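Local coordinates for periplasmic cell division protein (SufI) (Aquifex aeolicus, PDB 6SYY) that binds four copper ions as a multicopper oxidase and probably couples the oxidation of substrates to the reduction of oxygen, at residues P260-R273 with D309-H323. Numbering follows the deposited sequence.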
loop_
_atom_site.group_PDB
_atom_site.type_symbol
_atom_site.label_atom_id
_atom_site.label_comp_id
_atom_site.label_asym_id
_atom_site.label_seq_id
_atom_site.Cartn_x
_atom_site.Cartn_y
_atom_site.Cartn_z
ATOM N N PRO A 260 -3.622 3.778 -10.865
ATOM C CA PRO A 260 -4.351 4.418 -9.769
ATOM C C PRO A 260 -5.853 4.326 -9.994
ATOM O O PRO A 260 -6.336 4.173 -11.118
ATOM C CB PRO A 260 -3.876 5.875 -9.847
ATOM C CG PRO A 260 -3.670 6.092 -11.312
ATOM C CD PRO A 260 -3.190 4.757 -11.877
ATOM N N TYR A 261 -6.592 4.429 -8.894
ATOM C CA TYR A 261 -8.046 4.350 -8.930
ATOM C C TYR A 261 -8.663 5.618 -8.364
ATOM O O TYR A 261 -8.144 6.205 -7.409
ATOM C CB TYR A 261 -8.561 3.143 -8.142
ATOM C CG TYR A 261 -8.017 1.840 -8.651
ATOM C CD1 TYR A 261 -6.795 1.355 -8.201
ATOM C CD2 TYR A 261 -8.714 1.099 -9.588
ATOM C CE1 TYR A 261 -6.285 0.168 -8.665
ATOM C CE2 TYR A 261 -8.211 -0.093 -10.060
ATOM C CZ TYR A 261 -6.995 -0.550 -9.597
ATOM O OH TYR A 261 -6.489 -1.735 -10.068
ATOM N N ARG A 262 -9.774 6.031 -8.962
ATOM C CA ARG A 262 -10.623 7.092 -8.429
ATOM C C ARG A 262 -11.959 6.425 -8.116
ATOM O O ARG A 262 -12.766 6.185 -9.019
ATOM C CB ARG A 262 -10.762 8.244 -9.426
ATOM C CG ARG A 262 -11.492 9.462 -8.877
ATOM C CD ARG A 262 -11.544 10.616 -9.880
ATOM N NE ARG A 262 -10.229 11.197 -10.156
ATOM C CZ ARG A 262 -9.658 12.152 -9.425
ATOM N NH1 ARG A 262 -10.276 12.638 -8.358
ATOM N NH2 ARG A 262 -8.462 12.621 -9.760
ATOM N N LEU A 263 -12.186 6.109 -6.841
ATOM C CA LEU A 263 -13.276 5.230 -6.430
ATOM C C LEU A 263 -14.457 6.024 -5.891
ATOM O O LEU A 263 -14.281 6.918 -5.056
ATOM C CB LEU A 263 -12.796 4.249 -5.363
ATOM C CG LEU A 263 -11.581 3.414 -5.745
ATOM C CD1 LEU A 263 -11.161 2.582 -4.563
ATOM C CD2 LEU A 263 -11.892 2.535 -6.947
ATOM N N ALA A 264 -15.659 5.676 -6.350
ATOM C CA ALA A 264 -16.900 6.224 -5.821
ATOM C C ALA A 264 -17.883 5.085 -5.586
ATOM O O ALA A 264 -17.698 3.968 -6.074
ATOM C CB ALA A 264 -17.517 7.268 -6.765
ATOM N N LEU A 265 -18.931 5.377 -4.817
ATOM C CA LEU A 265 -20.008 4.430 -4.540
ATOM C C LEU A 265 -21.278 4.959 -5.191
ATOM O O LEU A 265 -21.817 5.987 -4.769
ATOM C CB LEU A 265 -20.192 4.233 -3.038
ATOM C CG LEU A 265 -19.045 3.469 -2.376
ATOM C CD1 LEU A 265 -19.115 3.568 -0.861
ATOM C CD2 LEU A 265 -19.067 2.016 -2.822
ATOM N N LEU A 266 -21.744 4.268 -6.222
ATOM C CA LEU A 266 -22.914 4.688 -6.977
ATOM C C LEU A 266 -24.128 3.908 -6.491
ATOM O O LEU A 266 -24.119 2.673 -6.480
ATOM C CB LEU A 266 -22.702 4.480 -8.475
ATOM C CG LEU A 266 -21.451 5.157 -9.029
ATOM C CD1 LEU A 266 -21.407 5.044 -10.543
ATOM C CD2 LEU A 266 -21.406 6.612 -8.592
ATOM N N ARG A 267 -25.157 4.636 -6.072
ATOM C CA ARG A 267 -26.446 4.076 -5.683
ATOM C C ARG A 267 -27.454 4.648 -6.675
ATOM O O ARG A 267 -28.010 5.727 -6.455
ATOM C CB ARG A 267 -26.787 4.429 -4.238
ATOM C CG ARG A 267 -28.170 3.998 -3.784
ATOM C CD ARG A 267 -28.414 4.408 -2.337
ATOM N NE ARG A 267 -29.710 3.960 -1.837
ATOM C CZ ARG A 267 -30.679 4.775 -1.438
ATOM N NH1 ARG A 267 -30.496 6.088 -1.471
ATOM N NH2 ARG A 267 -31.828 4.279 -0.995
ATOM N N GLY A 268 -27.670 3.935 -7.777
ATOM C CA GLY A 268 -28.493 4.460 -8.844
ATOM C C GLY A 268 -27.889 5.702 -9.467
ATOM O O GLY A 268 -26.746 5.675 -9.940
ATOM N N ASN A 269 -28.643 6.804 -9.462
ATOM C CA ASN A 269 -28.119 8.058 -9.992
ATOM C C ASN A 269 -26.983 8.582 -9.125
ATOM O O ASN A 269 -25.857 8.765 -9.597
ATOM C CB ASN A 269 -29.233 9.103 -10.086
ATOM C CG ASN A 269 -30.333 8.701 -11.040
ATOM O OD1 ASN A 269 -31.517 8.831 -10.728
ATOM N ND2 ASN A 269 -29.950 8.211 -12.214
ATOM N N GLN A 270 -27.263 8.819 -7.848
ATOM C CA GLN A 270 -26.399 9.624 -7.002
ATOM C C GLN A 270 -25.152 8.858 -6.561
ATOM O O GLN A 270 -25.075 7.626 -6.632
ATOM C CB GLN A 270 -27.179 10.117 -5.782
ATOM C CG GLN A 270 -28.325 11.063 -6.134
ATOM C CD GLN A 270 -29.271 11.302 -4.972
ATOM O OE1 GLN A 270 -29.111 10.721 -3.897
ATOM N NE2 GLN A 270 -30.269 12.156 -5.183
ATOM N N ARG A 271 -24.153 9.626 -6.123
ATOM C CA ARG A 271 -22.983 9.094 -5.438
ATOM C C ARG A 271 -23.274 9.034 -3.946
ATOM O O ARG A 271 -23.691 10.031 -3.349
ATOM C CB ARG A 271 -21.751 9.970 -5.681
ATOM C CG ARG A 271 -21.276 10.079 -7.118
ATOM C CD ARG A 271 -19.974 10.862 -7.157
ATOM N NE ARG A 271 -19.331 10.838 -8.466
ATOM C CZ ARG A 271 -18.060 11.174 -8.671
ATOM N NH1 ARG A 271 -17.305 11.550 -7.647
ATOM N NH2 ARG A 271 -17.541 11.131 -9.891
ATOM N N MET A 272 -23.049 7.871 -3.345
ATOM C CA MET A 272 -23.256 7.729 -1.912
ATOM C C MET A 272 -22.101 8.364 -1.143
ATOM O O MET A 272 -20.951 8.363 -1.590
ATOM C CB MET A 272 -23.395 6.254 -1.531
ATOM C CG MET A 272 -23.680 6.021 -0.057
ATOM S SD MET A 272 -23.972 4.289 0.302
ATOM C CE MET A 272 -25.357 3.994 -0.772
ATOM N N ARG A 273 -22.421 8.922 0.019
ATOM C CA ARG A 273 -21.388 9.449 0.896
ATOM C C ARG A 273 -20.678 8.324 1.645
ATOM O O ARG A 273 -21.231 7.243 1.871
ATOM C CB ARG A 273 -21.981 10.441 1.898
ATOM C CG ARG A 273 -23.101 9.898 2.790
ATOM C CD ARG A 273 -23.108 10.670 4.103
ATOM N NE ARG A 273 -24.365 10.654 4.850
ATOM C CZ ARG A 273 -24.878 9.584 5.447
ATOM N NH1 ARG A 273 -24.273 8.411 5.357
ATOM N NH2 ARG A 273 -26.007 9.680 6.128
ATOM N N ASP A 309 -27.758 4.115 4.692
ATOM C CA ASP A 309 -28.202 5.071 3.679
ATOM C C ASP A 309 -29.038 4.396 2.607
ATOM O O ASP A 309 -29.898 5.038 1.993
ATOM C CB ASP A 309 -27.004 5.749 3.012
ATOM C CG ASP A 309 -26.240 6.648 3.946
ATOM O OD1 ASP A 309 -26.653 6.791 5.115
ATOM O OD2 ASP A 309 -25.221 7.222 3.508
ATOM N N ALA A 310 -28.784 3.121 2.354
ATOM C CA ALA A 310 -29.426 2.372 1.288
ATOM C C ALA A 310 -30.638 1.612 1.816
ATOM O O ALA A 310 -30.795 1.394 3.019
ATOM C CB ALA A 310 -28.427 1.399 0.650
ATOM N N SER A 311 -31.499 1.211 0.892
ATOM C CA SER A 311 -32.650 0.385 1.208
ATOM C C SER A 311 -32.329 -1.071 0.912
ATOM O O SER A 311 -31.464 -1.379 0.088
ATOM C CB SER A 311 -33.875 0.821 0.403
ATOM O OG SER A 311 -34.109 2.208 0.559
ATOM N N VAL A 312 -33.029 -1.971 1.602
ATOM C CA VAL A 312 -32.916 -3.382 1.266
ATOM C C VAL A 312 -33.259 -3.558 -0.207
ATOM O O VAL A 312 -34.193 -2.932 -0.725
ATOM C CB VAL A 312 -33.825 -4.225 2.173
ATOM C CG1 VAL A 312 -33.746 -5.699 1.793
ATOM C CG2 VAL A 312 -33.437 -4.024 3.630
ATOM N N ASN A 313 -32.464 -4.379 -0.892
ATOM C CA ASN A 313 -32.496 -4.710 -2.323
ATOM C C ASN A 313 -31.730 -3.693 -3.159
ATOM O O ASN A 313 -31.662 -3.861 -4.380
ATOM C CB ASN A 313 -33.914 -4.855 -2.899
ATOM C CG ASN A 313 -34.680 -5.989 -2.263
ATOM O OD1 ASN A 313 -34.094 -6.978 -1.820
ATOM N ND2 ASN A 313 -35.998 -5.853 -2.212
ATOM N N ASP A 314 -31.153 -2.656 -2.561
ATOM C CA ASP A 314 -30.305 -1.761 -3.330
ATOM C C ASP A 314 -29.009 -2.458 -3.724
ATOM O O ASP A 314 -28.491 -3.318 -3.006
ATOM C CB ASP A 314 -29.984 -0.495 -2.535
ATOM C CG ASP A 314 -31.149 0.472 -2.486
ATOM O OD1 ASP A 314 -32.189 0.188 -3.115
ATOM O OD2 ASP A 314 -31.024 1.518 -1.819
ATOM N N VAL A 315 -28.488 -2.081 -4.888
ATOM C CA VAL A 315 -27.157 -2.481 -5.323
ATOM C C VAL A 315 -26.304 -1.227 -5.424
ATOM O O VAL A 315 -26.700 -0.245 -6.065
ATOM C CB VAL A 315 -27.191 -3.250 -6.657
ATOM C CG1 VAL A 315 -27.753 -4.645 -6.432
ATOM C CG2 VAL A 315 -28.023 -2.507 -7.691
ATOM N N ILE A 316 -25.153 -1.246 -4.763
ATOM C CA ILE A 316 -24.239 -0.113 -4.745
ATOM C C ILE A 316 -22.987 -0.528 -5.500
ATOM O O ILE A 316 -22.359 -1.539 -5.162
ATOM C CB ILE A 316 -23.913 0.337 -3.314
ATOM C CG1 ILE A 316 -25.109 1.074 -2.702
ATOM C CG2 ILE A 316 -22.701 1.247 -3.305
ATOM C CD1 ILE A 316 -26.158 0.184 -2.119
ATOM N N LYS A 317 -22.636 0.237 -6.531
ATOM C CA LYS A 317 -21.501 -0.074 -7.391
ATOM C C LYS A 317 -20.276 0.691 -6.908
ATOM O O LYS A 317 -20.265 1.926 -6.926
ATOM C CB LYS A 317 -21.804 0.276 -8.849
ATOM C CG LYS A 317 -22.829 -0.633 -9.526
ATOM C CD LYS A 317 -23.219 -0.127 -10.919
ATOM C CE LYS A 317 -23.898 1.239 -10.854
ATOM N NZ LYS A 317 -24.438 1.689 -12.170
ATOM N N LEU A 318 -19.255 -0.041 -6.464
ATOM C CA LEU A 318 -17.937 0.553 -6.260
ATOM C C LEU A 318 -17.319 0.802 -7.628
ATOM O O LEU A 318 -16.888 -0.138 -8.306
ATOM C CB LEU A 318 -17.047 -0.352 -5.418
ATOM C CG LEU A 318 -15.607 0.160 -5.331
ATOM C CD1 LEU A 318 -15.550 1.444 -4.523
ATOM C CD2 LEU A 318 -14.676 -0.888 -4.754
ATOM N N TYR A 319 -17.287 2.061 -8.042
ATOM C CA TYR A 319 -17.014 2.421 -9.422
ATOM C C TYR A 319 -15.726 3.225 -9.517
ATOM O O TYR A 319 -15.444 4.069 -8.662
ATOM C CB TYR A 319 -18.174 3.224 -10.002
ATOM C CG TYR A 319 -18.150 3.304 -11.500
ATOM C CD1 TYR A 319 -18.665 2.271 -12.279
ATOM C CD2 TYR A 319 -17.617 4.413 -12.145
ATOM C CE1 TYR A 319 -18.645 2.343 -13.658
ATOM C CE2 TYR A 319 -17.591 4.494 -13.522
ATOM C CZ TYR A 319 -18.105 3.459 -14.274
ATOM O OH TYR A 319 -18.076 3.548 -15.645
ATOM N N ASN A 320 -14.950 2.952 -10.563
ATOM C CA ASN A 320 -13.719 3.677 -10.841
ATOM C C ASN A 320 -13.977 4.672 -11.960
ATOM O O ASN A 320 -14.353 4.279 -13.069
ATOM C CB ASN A 320 -12.588 2.727 -11.233
ATOM C CG ASN A 320 -11.301 3.463 -11.550
ATOM O OD1 ASN A 320 -10.613 3.942 -10.652
ATOM N ND2 ASN A 320 -10.978 3.565 -12.831
ATOM N N PHE A 321 -13.783 5.944 -11.669
ATOM C CA PHE A 321 -13.899 7.021 -12.637
ATOM C C PHE A 321 -12.531 7.358 -13.208
ATOM O O PHE A 321 -11.506 6.951 -12.655
ATOM C CB PHE A 321 -14.520 8.254 -11.976
ATOM C CG PHE A 321 -15.993 8.118 -11.717
ATOM C CD1 PHE A 321 -16.908 8.285 -12.748
ATOM C CD2 PHE A 321 -16.466 7.824 -10.448
ATOM C CE1 PHE A 321 -18.265 8.161 -12.519
ATOM C CE2 PHE A 321 -17.824 7.700 -10.213
ATOM C CZ PHE A 321 -18.723 7.868 -11.250
ATOM N N PRO A 322 -12.473 8.066 -14.339
ATOM C CA PRO A 322 -11.170 8.460 -14.896
ATOM C C PRO A 322 -10.328 9.221 -13.882
ATOM O O PRO A 322 -10.774 10.206 -13.289
ATOM C CB PRO A 322 -11.554 9.337 -16.090
ATOM C CG PRO A 322 -12.876 8.786 -16.527
ATOM C CD PRO A 322 -13.580 8.360 -15.267
ATOM N N HIS A 323 -9.096 8.746 -13.674
ATOM C CA HIS A 323 -8.252 9.293 -12.619
ATOM C C HIS A 323 -7.647 10.641 -12.978
ATOM O O HIS A 323 -7.230 11.374 -12.074
ATOM C CB HIS A 323 -7.141 8.302 -12.254
ATOM C CG HIS A 323 -6.277 7.899 -13.409
ATOM N ND1 HIS A 323 -5.437 8.780 -14.055
ATOM C CD2 HIS A 323 -6.111 6.702 -14.022
ATOM C CE1 HIS A 323 -4.798 8.146 -15.022
ATOM N NE2 HIS A 323 -5.188 6.883 -15.023
HETATM O O HOH W 1 -7.641 3.184 -13.589
HETATM O O HOH W 2 -26.455 1.068 -8.966
HETATM O O HOH W 3 -22.426 5.854 3.453
#
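Ala264 pairs with Tyr319, and Leu266 with Lys317, as antiparallel hydrogen-bonded pairs. Ala264 N reaches Tyr319 O at 2.8 Å. The Asn320 side chain adds a bond beside the backbone pairs: with CG anti to the backbone N (chi1 179°), it reaches across to the neighbouring strand and its OD1 accepts from Arg262 N at 2.8 Å.

At the other end of the pair, Arg267 grips Asp314 side-on, NE and NH2 both donating to OD2, with NE–OD2 2.8 Å. Ser311 N donates to that same oxygen, which thus takes three bonds. Asp309 O sits over one face of the guanidinium. An alanine in place of Arg267 would probably leave the Asp314 carboxylate without its mate in charge, held within the two segments by Ser311 N alone. Near Asn320, Arg262 NH2 donates to the backbone O of His323 at 2.9 Å, nearly straight (173°). Glu292, outside the two segments, forms salt bridges with both Arg262 and Arg271.

The Arg271 guanidinium lies flat on Phe321, planes 24° apart. Tyr319 CD2 covers the opposite ring face, and Ala264 CB meets the edge.

Leu265 CD2 packs on Ile316 CG2 (3.7 Å) and on Leu318 CD1, all three residues buried. Met272 CE touches Ile316 CG1.

In this cupredoxin-type domain, strand 261-267 also pairs antiparallel with strands 270-279 and 293-295, and strand 315-321 with strand 361-370.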